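Local atomic coordinates of putative molybdenum cofactor biosynthesis protein D2 (MoaD2) / thiamine S (Mycobacterium smegmatis, PDB entry 6JC0), a protein that probably acts as the small sulfur-carrier subunit of molybdopterin synthase in molybdenum cofactor biosynthesis, as in other MoaD-family proteins of ubiquitin-like fold. Residues Val11-Ala16 with Ala21-Glu26. Residues are numbered along the deposited sequence; the frame is centred on the assembly and turned at random.
Sequences VRYFAA and AGIETE
Tyr13 lays one ring face over the methyl of Ala21, a CH-pi contact with CB 3.9 Å from the ring centroid and almost on its normal. In this beta-grasp fold, typical of the ThiS/MoaD family, the ring sits where strand 6-13 and its antiparallel neighbour 25-31, outermost in the five-stranded sheet of this chain, are joined through the short helix 16-21. Val11 CG1 covers the opposite face near its rim, and Ile23 CG1 comes to 4.1 Å from Tyr13 CE2. Leu43 of helix 36-44 and Leu50 of helix 48-54 also touch the Tyr13 side chain. Gly22, the first residue past helix 16-21 to leave helical angles, has positive phi. Between the strands Val11 N donates to Glu26 O at 2.8 Å, and Tyr13 N donates to Glu24 O. With chi1 at -166°, the Thr25 hydroxyl swings away from its own backbone N and donates to Val11 O, OG1 to O 2.8 Å, from above the carbonyl plane; Glu26 N donates to the same oxygen, so two donors grip it. Glu26 OE2 also forms a salt bridge with Arg46, while the Tyr13 hydroxyl donates to the anti side of Glu26 OE2, OH to OE2 2.6 Å, 24° out of the carboxylate plane, with ring and carboxylate planes 44° apart.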
loop_
_atom_site.group_PDB
_atom_site.type_symbol
_atom_site.label_atom_id
_atom_site.label_comp_id
_atom_site.label_asym_id
_atom_site.label_seq_id
_atom_site.Cartn_x
_atom_site.Cartn_y
_atom_site.Cartn_z
ATOM N N VAL B 11 39.192 -14.701 5.274
ATOM C CA VAL B 11 37.945 -15.050 4.612
ATOM C C VAL B 11 36.797 -14.996 5.608
ATOM O O VAL B 11 36.859 -15.623 6.661
ATOM C CB VAL B 11 37.999 -16.458 3.974
ATOM C CG1 VAL B 11 36.651 -16.807 3.338
ATOM C CG2 VAL B 11 39.112 -16.535 2.940
ATOM N N ARG B 12 35.758 -14.237 5.277
ATOM C CA ARG B 12 34.555 -14.201 6.097
ATOM C C ARG B 12 33.410 -14.886 5.362
ATOM O O ARG B 12 33.049 -14.487 4.253
ATOM C CB ARG B 12 34.172 -12.757 6.454
ATOM C CG ARG B 12 35.235 -12.010 7.249
ATOM C CD ARG B 12 34.702 -10.702 7.830
ATOM N NE ARG B 12 34.304 -9.757 6.790
ATOM C CZ ARG B 12 33.717 -8.585 7.023
ATOM N NH1 ARG B 12 33.452 -8.206 8.266
ATOM N NH2 ARG B 12 33.388 -7.795 6.009
ATOM N N TYR B 13 32.857 -15.927 5.978
ATOM C CA TYR B 13 31.726 -16.654 5.409
ATOM C C TYR B 13 30.408 -16.111 5.951
ATOM O O TYR B 13 30.305 -15.780 7.132
ATOM C CB TYR B 13 31.825 -18.152 5.721
ATOM C CG TYR B 13 33.056 -18.832 5.170
ATOM C CD1 TYR B 13 33.093 -19.281 3.857
ATOM C CD2 TYR B 13 34.179 -19.033 5.966
ATOM C CE1 TYR B 13 34.217 -19.909 3.349
ATOM C CE2 TYR B 13 35.307 -19.655 5.465
ATOM C CZ TYR B 13 35.319 -20.093 4.156
ATOM O OH TYR B 13 36.437 -20.712 3.648
ATOM N N PHE B 14 29.394 -16.042 5.096
ATOM C CA PHE B 14 28.086 -15.565 5.534
ATOM C C PHE B 14 26.967 -16.548 5.219
ATOM O O PHE B 14 27.015 -17.269 4.216
ATOM C CB PHE B 14 27.786 -14.203 4.907
ATOM C CG PHE B 14 28.622 -13.101 5.465
ATOM C CD1 PHE B 14 29.852 -12.798 4.905
ATOM C CD2 PHE B 14 28.202 -12.397 6.582
ATOM C CE1 PHE B 14 30.636 -11.798 5.433
ATOM C CE2 PHE B 14 28.983 -11.394 7.114
ATOM C CZ PHE B 14 30.200 -11.094 6.539
ATOM N N ALA B 15 25.977 -16.568 6.107
ATOM C CA ALA B 15 24.761 -17.367 5.961
ATOM C C ALA B 15 25.050 -18.811 5.570
ATOM O O ALA B 15 25.731 -19.531 6.300
ATOM C CB ALA B 15 23.832 -16.722 4.949
ATOM N N ALA B 16 24.539 -19.220 4.412
ATOM C CA ALA B 16 24.696 -20.595 3.945
ATOM C C ALA B 16 26.164 -21.006 3.817
ATOM O O ALA B 16 26.504 -22.161 4.054
ATOM C CB ALA B 16 23.982 -20.787 2.615
ATOM N N ALA B 21 30.626 -24.217 5.782
ATOM C CA ALA B 21 32.036 -24.219 6.162
ATOM C C ALA B 21 32.227 -24.628 7.619
ATOM O O ALA B 21 33.300 -25.095 8.004
ATOM C CB ALA B 21 32.658 -22.848 5.919
ATOM N N GLY B 22 31.189 -24.440 8.427
ATOM C CA GLY B 22 31.266 -24.762 9.841
ATOM C C GLY B 22 31.915 -23.657 10.653
ATOM O O GLY B 22 31.942 -23.711 11.882
ATOM N N ILE B 23 32.437 -22.648 9.963
ATOM C CA ILE B 23 33.077 -21.516 10.623
ATOM C C ILE B 23 32.612 -20.203 10.013
ATOM O O ILE B 23 32.070 -20.180 8.908
ATOM C CB ILE B 23 34.614 -21.589 10.530
ATOM C CG1 ILE B 23 35.055 -21.677 9.067
ATOM C CG2 ILE B 23 35.148 -22.773 11.329
ATOM C CD1 ILE B 23 36.561 -21.668 8.876
ATOM N N GLU B 24 32.832 -19.111 10.736
ATOM C CA GLU B 24 32.440 -17.792 10.261
ATOM C C GLU B 24 33.597 -17.104 9.551
ATOM O O GLU B 24 33.394 -16.260 8.679
ATOM C CB GLU B 24 31.948 -16.931 11.422
ATOM C CG GLU B 24 30.766 -17.531 12.159
ATOM C CD GLU B 24 30.350 -16.706 13.356
ATOM O OE1 GLU B 24 29.983 -15.525 13.168
ATOM O OE2 GLU B 24 30.394 -17.239 14.486
ATOM N N THR B 25 34.812 -17.477 9.929
ATOM C CA THR B 25 35.997 -16.849 9.375
ATOM C C THR B 25 37.207 -17.775 9.458
ATOM O O THR B 25 37.242 -18.700 10.267
ATOM C CB THR B 25 36.325 -15.526 10.103
ATOM O OG1 THR B 25 37.286 -14.781 9.344
ATOM C CG2 THR B 25 36.882 -15.800 11.498
ATOM N N GLU B 26 38.187 -17.530 8.597
ATOM C CA GLU B 26 39.485 -18.180 8.714
ATOM C C GLU B 26 40.534 -17.298 8.063
ATOM O O GLU B 26 40.209 -16.442 7.238
ATOM C CB GLU B 26 39.480 -19.572 8.073
ATOM C CG GLU B 26 39.198 -19.583 6.578
ATOM C CD GLU B 26 39.301 -20.972 5.972
ATOM O OE1 GLU B 26 40.365 -21.611 6.111
ATOM O OE2 GLU B 26 38.316 -21.429 5.357
#